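Local coordinates for protein protease (Helicobacter pylori, PDB 5EUF) that probably acts as a zinc-dependent M16 metalloprotease and virulence factor, cleaving the cytoplasmic domain of human junctional adhesion molecule A to weaken the gastric epithelial barrier, at residues 336-341 and 401-406; 265-270 and 392-397; 100-105 and 203-208. One frame throughout, in Å; residues are numbered along the deposited sequence.

Overall arrangement
The three contacts lie in two widely separated places. Contact 3 joins helices 102-113 and 202-213, beside the six-stranded mixed sheet. Contacts 1 and 2 belong to the helices that go with the five-stranded sheet, their centres about 12 Å apart. The centre of contact 3 is about 49 Å from that of contact 1 and about 39 Å from that of contact 2. Along the chain contact 3 closes first. Contacts 1 and 2 then alternate: 265-270, 336-341, 392-397, 401-406. Contact 2 uses the connection into helix 396-406, and Val402 and Arg401 tie the helix itself to 265-270. Contact 3 lies across the chain's centre from contact 1 and touches neither of the others.

Contact 1: 336-341 and 401-406; sequences KLKKGE and RVANEY
Asn404 and Lys338 make the polar part of this contact, and Leu337 and Ala403 the apolar part. Asn404 ND2 donates to the backbone carbonyl Lys338 O at 3.1 Å. The bond is nearly straight at the hydrogen (162°). The donor lies in the carbonyl plane, on a lone pair, and the oxygen is almost in the plane of the amide. The C=O...N angle is 106°, so the approach is from the flank of the carbonyl. The other branch of the amide rests on aliphatic carbon: Asn404 OD1 is 3.4 Å from Lys338 CB. Leu337 reaches across with one methyl, CD2, which is 3.7 Å from Ala403 CB. Its CG is anti to the backbone N (chi1 166°), which turns the branch toward Ala403.

The next shell holds these groups in place. Leu337 also packs on Leu272 and Leu276 of helix 266-276. Asn404 ND2 also donates to Val400 O, one turn back in its own helix. The Lys338 chain bends at chi3 and sends NZ to Phe407 O, just past the end of helix 396-406. In 336-341, the helix finishes in a Schellman motif. Gly340 takes positive phi, and Gly340 N bonds to Leu337 O at 2.7 Å, while the wider bond from Glu341 N to Lys336 O is weak.

The chemistry is reciprocal. A side chain from each segment reaches a carbonyl at or near the end of the other's helix. The two helix ends are therefore joined by directed polar bonds beside a small apolar patch.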
loop_
_atom_site.group_PDB
_atom_site.type_symbol
_atom_site.label_atom_id
_atom_site.label_comp_id
_atom_site.label_asym_id
_atom_site.label_seq_id
_atom_site.Cartn_x
_atom_site.Cartn_y
_atom_site.Cartn_z
ATOM N N LYS B 336 21.418 18.203 19.193
ATOM C CA LYS B 336 22.245 19.402 19.296
ATOM C C LYS B 336 21.558 20.582 18.613
ATOM O O LYS B 336 21.578 21.706 19.118
ATOM C CB LYS B 336 23.623 19.157 18.678
ATOM C CG LYS B 336 24.476 20.406 18.550
ATOM C CD LYS B 336 25.672 20.181 17.637
ATOM C CE LYS B 336 26.423 21.484 17.388
ATOM N NZ LYS B 336 27.462 21.342 16.329
ATOM N N LEU B 337 20.948 20.314 17.463
ATOM C CA LEU B 337 20.174 21.322 16.745
ATOM C C LEU B 337 18.968 21.777 17.560
ATOM O O LEU B 337 18.749 22.973 17.741
ATOM C CB LEU B 337 19.713 20.779 15.391
ATOM C CG LEU B 337 18.619 21.576 14.674
ATOM C CD1 LEU B 337 19.100 22.972 14.333
ATOM C CD2 LEU B 337 18.159 20.847 13.422
ATOM N N LYS B 338 18.191 20.817 18.055
ATOM C CA LYS B 338 16.982 21.124 18.811
ATOM C C LYS B 338 17.285 21.872 20.110
ATOM O O LYS B 338 16.409 22.531 20.669
ATOM C CB LYS B 338 16.199 19.842 19.110
ATOM C CG LYS B 338 15.451 19.291 17.904
ATOM C CD LYS B 338 14.525 18.143 18.276
ATOM C CE LYS B 338 15.299 16.882 18.613
ATOM N NZ LYS B 338 14.383 15.734 18.863
ATOM N N LYS B 339 18.525 21.776 20.582
ATOM C CA LYS B 339 18.956 22.550 21.743
ATOM C C LYS B 339 19.122 24.022 21.372
ATOM O O LYS B 339 19.230 24.885 22.243
ATOM C CB LYS B 339 20.264 21.997 22.316
ATOM C CG LYS B 339 20.103 20.716 23.127
ATOM C CD LYS B 339 21.448 20.206 23.630
ATOM C CE LYS B 339 21.296 18.941 24.468
ATOM N NZ LYS B 339 20.628 19.200 25.776
ATOM N N GLY B 340 19.141 24.301 20.072
ATOM C CA GLY B 340 19.222 25.666 19.581
ATOM C C GLY B 340 20.638 26.122 19.295
ATOM O O GLY B 340 20.917 27.321 19.272
ATOM N N GLU B 341 21.535 25.168 19.070
ATOM C CA GLU B 341 22.937 25.488 18.838
ATOM C C GLU B 341 23.217 25.795 17.371
ATOM O O GLU B 341 23.840 25.000 16.664
ATOM C CB GLU B 341 23.837 24.346 19.317
ATOM C CG GLU B 341 23.827 24.152 20.827
ATOM C CD GLU B 341 24.875 23.163 21.297
ATOM O OE1 GLU B 341 24.885 22.833 22.502
ATOM O OE2 GLU B 341 25.692 22.719 20.463
ATOM N N ARG B 401 12.602 26.216 16.053
ATOM C CA ARG B 401 11.183 25.914 16.242
ATOM C C ARG B 401 10.736 24.812 15.290
ATOM O O ARG B 401 10.125 23.828 15.704
ATOM C CB ARG B 401 10.320 27.158 16.022
ATOM C CG ARG B 401 8.820 26.875 16.079
ATOM C CD ARG B 401 7.993 28.020 15.507
ATOM N NE ARG B 401 8.091 28.109 14.051
ATOM C CZ ARG B 401 8.760 29.056 13.400
ATOM N NH1 ARG B 401 9.390 30.009 14.074
ATOM N NH2 ARG B 401 8.793 29.053 12.073
ATOM N N VAL B 402 11.044 24.994 14.010
ATOM C CA VAL B 402 10.684 24.034 12.978
ATOM C C VAL B 402 11.354 22.689 13.238
ATOM O O VAL B 402 10.753 21.632 13.029
ATOM C CB VAL B 402 11.070 24.556 11.581
ATOM C CG1 VAL B 402 10.846 23.491 10.525
ATOM C CG2 VAL B 402 10.269 25.802 11.251
ATOM N N ALA B 403 12.596 22.739 13.713
ATOM C CA ALA B 403 13.340 21.533 14.053
ATOM C C ALA B 403 12.610 20.717 15.116
ATOM O O ALA B 403 12.269 19.557 14.889
ATOM C CB ALA B 403 14.737 21.890 14.524
ATOM N N ASN B 404 12.361 21.329 16.270
ATOM C CA ASN B 404 11.672 20.646 17.362
ATOM C C ASN B 404 10.243 20.244 17.013
ATOM O O ASN B 404 9.678 19.331 17.619
ATOM C CB ASN B 404 11.659 21.525 18.613
ATOM C CG ASN B 404 13.001 21.566 19.305
ATOM O OD1 ASN B 404 13.229 20.854 20.284
ATOM N ND2 ASN B 404 13.902 22.399 18.799
ATOM N N GLU B 405 9.663 20.927 16.034
ATOM C CA GLU B 405 8.282 20.677 15.650
ATOM C C GLU B 405 8.123 19.358 14.908
ATOM O O GLU B 405 7.190 18.598 15.167
ATOM C CB GLU B 405 7.760 21.821 14.782
ATOM C CG GLU B 405 6.313 21.661 14.350
ATOM C CD GLU B 405 5.329 21.931 15.471
ATOM O OE1 GLU B 405 5.742 22.502 16.503
ATOM O OE2 GLU B 405 4.142 21.575 15.318
ATOM N N TYR B 406 9.042 19.083 13.988
ATOM C CA TYR B 406 8.876 17.956 13.079
ATOM C C TYR B 406 9.903 16.849 13.287
ATOM O O TYR B 406 9.661 15.702 12.913
ATOM C CB TYR B 406 8.935 18.447 11.631
ATOM C CG TYR B 406 7.995 19.597 11.343
ATOM C CD1 TYR B 406 6.619 19.419 11.386
ATOM C CD2 TYR B 406 8.482 20.858 11.026
ATOM C CE1 TYR B 406 5.754 20.466 11.125
ATOM C CE2 TYR B 406 7.626 21.912 10.762
ATOM C CZ TYR B 406 6.263 21.708 10.811
ATOM O OH TYR B 406 5.404 22.749 10.550
#

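Contact 2: 265-270 and 392-397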
loop_
_atom_site.group_PDB
_atom_site.type_symbol
_atom_site.label_atom_id
_atom_site.label_comp_id
_atom_site.label_asym_id
_atom_site.label_seq_id
_atom_site.Cartn_x
_atom_site.Cartn_y
_atom_site.Cartn_z
ATOM N N ASP B 265 6.229 26.816 6.880
ATOM C CA ASP B 265 7.453 26.289 7.472
ATOM C C ASP B 265 8.381 25.683 6.431
ATOM O O ASP B 265 9.511 25.311 6.745
ATOM C CB ASP B 265 7.120 25.247 8.543
ATOM C CG ASP B 265 6.639 25.877 9.837
ATOM O OD1 ASP B 265 7.081 27.004 10.152
ATOM O OD2 ASP B 265 5.823 25.245 10.542
ATOM N N GLN B 266 7.909 25.591 5.193
ATOM C CA GLN B 266 8.704 25.000 4.120
ATOM C C GLN B 266 9.993 25.774 3.874
ATOM O O GLN B 266 11.022 25.184 3.545
ATOM C CB GLN B 266 7.893 24.918 2.824
ATOM C CG GLN B 266 6.768 23.898 2.854
ATOM C CD GLN B 266 7.259 22.481 3.106
ATOM O OE1 GLN B 266 8.423 22.156 2.857
ATOM N NE2 GLN B 266 6.370 21.629 3.605
ATOM N N VAL B 267 9.937 27.092 4.034
ATOM C CA VAL B 267 11.109 27.926 3.794
ATOM C C VAL B 267 12.184 27.633 4.834
ATOM O O VAL B 267 13.364 27.512 4.504
ATOM C CB VAL B 267 10.754 29.423 3.815
ATOM C CG1 VAL B 267 11.985 30.264 3.510
ATOM C CG2 VAL B 267 9.648 29.716 2.814
ATOM N N ALA B 268 11.770 27.503 6.090
ATOM C CA ALA B 268 12.694 27.170 7.169
ATOM C C ALA B 268 13.258 25.767 6.986
ATOM O O ALA B 268 14.442 25.528 7.227
ATOM C CB ALA B 268 12.005 27.292 8.513
ATOM N N LEU B 269 12.401 24.842 6.562
ATOM C CA LEU B 269 12.818 23.476 6.269
ATOM C C LEU B 269 13.888 23.456 5.183
ATOM O O LEU B 269 14.889 22.750 5.295
ATOM C CB LEU B 269 11.617 22.634 5.843
ATOM C CG LEU B 269 10.633 22.250 6.946
ATOM C CD1 LEU B 269 9.323 21.764 6.348
ATOM C CD2 LEU B 269 11.244 21.181 7.831
ATOM N N ASP B 270 13.668 24.238 4.132
ATOM C CA ASP B 270 14.670 24.411 3.089
ATOM C C ASP B 270 15.973 24.930 3.691
ATOM O O ASP B 270 17.056 24.450 3.357
ATOM C CB ASP B 270 14.160 25.365 2.002
ATOM C CG ASP B 270 13.065 24.747 1.151
ATOM O OD1 ASP B 270 12.538 23.683 1.533
ATOM O OD2 ASP B 270 12.726 25.327 0.099
ATOM N N LEU B 392 15.277 35.394 3.970
ATOM C CA LEU B 392 16.256 36.322 4.524
ATOM C C LEU B 392 15.791 36.928 5.846
ATOM O O LEU B 392 16.570 37.574 6.545
ATOM C CB LEU B 392 16.559 37.430 3.516
ATOM C CG LEU B 392 17.093 36.935 2.168
ATOM C CD1 LEU B 392 17.372 38.100 1.231
ATOM C CD2 LEU B 392 18.338 36.079 2.361
ATOM N N ASP B 393 14.523 36.719 6.183
ATOM C CA ASP B 393 13.985 37.196 7.452
ATOM C C ASP B 393 13.943 36.075 8.482
ATOM O O ASP B 393 13.446 36.261 9.591
ATOM C CB ASP B 393 12.586 37.786 7.265
ATOM C CG ASP B 393 12.596 39.073 6.469
ATOM O OD1 ASP B 393 13.636 39.764 6.465
ATOM O OD2 ASP B 393 11.562 39.395 5.849
ATOM N N LEU B 394 14.456 34.908 8.107
ATOM C CA LEU B 394 14.510 33.779 9.026
ATOM C C LEU B 394 15.469 34.066 10.171
ATOM O O LEU B 394 16.606 34.478 9.952
ATOM C CB LEU B 394 14.935 32.499 8.299
ATOM C CG LEU B 394 13.904 31.787 7.420
ATOM C CD1 LEU B 394 14.576 30.723 6.572
ATOM C CD2 LEU B 394 12.810 31.170 8.271
ATOM N N LYS B 395 15.000 33.862 11.395
ATOM C CA LYS B 395 15.877 33.920 12.551
ATOM C C LYS B 395 16.273 32.497 12.922
ATOM O O LYS B 395 15.624 31.544 12.493
ATOM C CB LYS B 395 15.197 34.624 13.731
ATOM C CG LYS B 395 14.909 36.106 13.505
ATOM C CD LYS B 395 13.481 36.338 13.039
ATOM C CE LYS B 395 12.479 35.886 14.091
ATOM N NZ LYS B 395 11.070 36.083 13.645
ATOM N N VAL B 396 17.343 32.355 13.698
ATOM C CA VAL B 396 17.773 31.047 14.182
ATOM C C VAL B 396 16.624 30.350 14.902
ATOM O O VAL B 396 16.414 29.146 14.747
ATOM C CB VAL B 396 18.979 31.162 15.135
ATOM C CG1 VAL B 396 19.265 29.825 15.805
ATOM C CG2 VAL B 396 20.203 31.662 14.387
ATOM N N SER B 397 15.873 31.130 15.676
ATOM C CA SER B 397 14.728 30.621 16.420
ATOM C C SER B 397 13.720 29.939 15.500
ATOM O O SER B 397 13.112 28.937 15.876
ATOM C CB SER B 397 14.052 31.753 17.196
ATOM O OG SER B 397 13.657 32.801 16.328
#
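Leu394 packs against Val267 and Ala268, joining the short connection between helices 387-392 and 396-406 to the first turn of helix 266-276. This is helix-to-loop packing in the half of the M16 peptidase built on the five-stranded sheet.

The direct contact is van der Waals only. Leu394 divides its two methyls between neighbouring residues of the helix. CD1 of Leu394 lies 4.0 Å from Val267 CG1, and it is equally near the backbone, 4.0 Å from Val267 O. CD2 of Leu394 is 4.0 Å from Ala268 CB. The same methyl is 4.2 Å from Ala268 CA, so it rests against the helix backbone as well as the alanine methyl. Leu394 CG stands anti to its own carbonyl carbon (chi1 -76°). With chi2 at 168°, CD1 prolongs the side chain and CD2 forms the branch. The valine and leucine side chains meet at a slant. The backbones stay well apart, with Leu394 CA 7.1 Å from Ala268 CA, and the leucine side chain spans the distance. All three touching residues are buried. Val267 is further lined by Tyr387, Gln390 and Phe391 of helix 387-392.

Polar bonds surround the core. Lys351 NZ is hydrogen-bonded to both Leu392 O and Leu394 O, which ties the connection to helix 344-361. Lys395 occupies the N-cap position of helix 396-406. In the partner segment Leu269 N donates to Asp265 O at 2.9 Å.

At the start of 265-270, Asp265 OD1 forms a salt bridge with Arg401 NH2, while the second oxygen of the same carboxylate, OD2, probably takes part in a hydrogen bond with Tyr406 OH.

Contact 3: 100-105 and 203-208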
loop_
_atom_site.group_PDB
_atom_site.type_symbol
_atom_site.label_atom_id
_atom_site.label_comp_id
_atom_site.label_asym_id
_atom_site.label_seq_id
_atom_site.Cartn_x
_atom_site.Cartn_y
_atom_site.Cartn_z
ATOM N N ALA B 100 13.970 31.166 -32.306
ATOM C CA ALA B 100 13.712 30.833 -33.699
ATOM C C ALA B 100 13.037 29.470 -33.812
ATOM O O ALA B 100 12.333 29.195 -34.783
ATOM C CB ALA B 100 15.004 30.856 -34.500
ATOM N N ASN B 101 13.251 28.623 -32.809
ATOM C CA ASN B 101 12.664 27.289 -32.802
ATOM C C ASN B 101 11.508 27.165 -31.816
ATOM O O ASN B 101 11.074 26.060 -31.494
ATOM C CB ASN B 101 13.733 26.242 -32.486
ATOM C CG ASN B 101 14.797 26.160 -33.560
ATOM O OD1 ASN B 101 15.990 26.261 -33.278
ATOM N ND2 ASN B 101 14.369 25.984 -34.803
ATOM N N LEU B 102 11.013 28.302 -31.342
ATOM C CA LEU B 102 9.859 28.318 -30.450
ATOM C C LEU B 102 8.628 27.736 -31.132
ATOM O O LEU B 102 7.885 26.958 -30.535
ATOM C CB LEU B 102 9.563 29.740 -29.977
ATOM C CG LEU B 102 8.265 29.877 -29.178
ATOM C CD1 LEU B 102 8.360 29.119 -27.863
ATOM C CD2 LEU B 102 7.924 31.338 -28.942
ATOM N N ASP B 103 8.422 28.119 -32.389
ATOM C CA ASP B 103 7.248 27.690 -33.139
ATOM C C ASP B 103 7.245 26.184 -33.379
ATOM O O ASP B 103 6.235 25.516 -33.158
ATOM C CB ASP B 103 7.168 28.429 -34.474
ATOM C CG ASP B 103 5.847 28.210 -35.179
ATOM O OD1 ASP B 103 4.875 28.919 -34.844
ATOM O OD2 ASP B 103 5.775 27.333 -36.066
ATOM N N LYS B 104 8.376 25.651 -33.828
ATOM C CA LYS B 104 8.481 24.222 -34.093
ATOM C C LYS B 104 8.385 23.414 -32.803
ATOM O O LYS B 104 7.827 22.316 -32.791
ATOM C CB LYS B 104 9.790 23.902 -34.815
ATOM C CG LYS B 104 9.885 22.472 -35.318
ATOM C CD LYS B 104 8.800 22.175 -36.340
ATOM C CE LYS B 104 8.917 20.755 -36.876
ATOM N NZ LYS B 104 7.828 20.425 -37.842
ATOM N N SER B 105 8.927 23.964 -31.718
ATOM C CA SER B 105 8.892 23.293 -30.421
ATOM C C SER B 105 7.463 23.166 -29.904
ATOM O O SER B 105 7.074 22.124 -29.375
ATOM C CB SER B 105 9.753 24.044 -29.404
ATOM O OG SER B 105 11.114 24.032 -29.794
ATOM N N GLN B 203 3.454 38.083 -26.152
ATOM C CA GLN B 203 2.350 38.064 -27.105
ATOM C C GLN B 203 2.653 37.131 -28.272
ATOM O O GLN B 203 1.737 36.631 -28.926
ATOM C CB GLN B 203 2.048 39.475 -27.617
ATOM C CG GLN B 203 1.482 40.414 -26.560
ATOM C CD GLN B 203 0.099 40.003 -26.086
ATOM O OE1 GLN B 203 -0.619 39.275 -26.774
ATOM N NE2 GLN B 203 -0.281 40.469 -24.901
ATOM N N LYS B 204 3.936 36.898 -28.529
ATOM C CA LYS B 204 4.337 35.927 -29.541
ATOM C C LYS B 204 4.178 34.515 -28.990
ATOM O O LYS B 204 3.748 33.609 -29.703
ATOM C CB LYS B 204 5.780 36.163 -29.992
ATOM C CG LYS B 204 6.254 35.174 -31.050
ATOM C CD LYS B 204 7.693 35.441 -31.471
ATOM C CE LYS B 204 8.180 34.397 -32.468
ATOM N NZ LYS B 204 7.335 34.361 -33.696
ATOM N N VAL B 205 4.531 34.338 -27.720
ATOM C CA VAL B 205 4.353 33.060 -27.038
ATOM C C VAL B 205 2.881 32.668 -27.025
ATOM O O VAL B 205 2.525 31.534 -27.354
ATOM C CB VAL B 205 4.881 33.103 -25.584
ATOM C CG1 VAL B 205 4.445 31.863 -24.817
ATOM C CG2 VAL B 205 6.392 33.234 -25.564
ATOM N N PHE B 206 2.029 33.618 -26.656
ATOM C CA PHE B 206 0.599 33.360 -26.542
ATOM C C PHE B 206 -0.032 32.986 -27.879
ATOM O O PHE B 206 -0.716 31.967 -27.976
ATOM C CB PHE B 206 -0.113 34.576 -25.947
ATOM C CG PHE B 206 0.185 34.796 -24.492
ATOM C CD1 PHE B 206 0.509 33.728 -23.671
ATOM C CD2 PHE B 206 0.148 36.066 -23.945
ATOM C CE1 PHE B 206 0.787 33.924 -22.332
ATOM C CE2 PHE B 206 0.425 36.268 -22.606
ATOM C CZ PHE B 206 0.746 35.195 -21.799
ATOM N N GLU B 207 0.205 33.795 -28.908
ATOM C CA GLU B 207 -0.407 33.554 -30.213
ATOM C C GLU B 207 0.115 32.267 -30.852
ATOM O O GLU B 207 -0.598 31.618 -31.619
ATOM C CB GLU B 207 -0.175 34.741 -31.157
ATOM C CG GLU B 207 1.250 34.893 -31.668
ATOM C CD GLU B 207 1.364 35.914 -32.788
ATOM O OE1 GLU B 207 0.339 36.541 -33.132
ATOM O OE2 GLU B 207 2.479 36.085 -33.325
ATOM N N LEU B 208 1.349 31.893 -30.530
ATOM C CA LEU B 208 1.925 30.666 -31.067
ATOM C C LEU B 208 1.410 29.447 -30.311
ATOM O O LEU B 208 1.221 28.380 -30.892
ATOM C CB LEU B 208 3.454 30.717 -31.021
ATOM C CG LEU B 208 4.144 30.962 -32.367
ATOM C CD1 LEU B 208 3.619 32.229 -33.024
ATOM C CD2 LEU B 208 5.652 31.027 -32.200
#
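Helices 102-113 and 202-213 lie side by side against the six-stranded mixed sheet of this M16 peptidase, and Leu102 and Asp103 of the first meet Val205 and Leu208 of the second. It is helix-helix packing within the helical layer that covers the sheet, far from the zinc-binding residues.

Leu102 carries the apolar part. With chi1 at 173° the Leu102 branch lies beside its own carbonyl carbon, and CD2 meets both partners. That methyl, Leu102 CD2, is 4.0 Å from Leu208 CD2 and 4.2 Å from Val205 CG2. The Leu102 and Val205 side chains cross at about a right angle. Leu102 also rests on Ile31 and Val33 of strand 30-37. Val200, in the loop before helix 202-213, touches both Leu102 and Val205.

Asp103 sits next to this core and also crosses Leu208 nearly at right angles. Asp103 CB is 3.8 Å from Leu208 CD2, so the contact begins on carbon. One carboxylate oxygen, Asp103 OD1, then comes up to the leucine branch point, 3.3 Å from Leu208 CG. Lys204 NZ remains 6.1 Å from Asp103 OD1, too far for a salt bridge, though its charge may still help to stabilise the carboxylate.

The start of helix 102-113 is secured from within. Asn101 O accepts two bonds, from opposite faces of its carbonyl plane: Ser105 N at 3.0 Å and Ser105 OG at 2.6 Å.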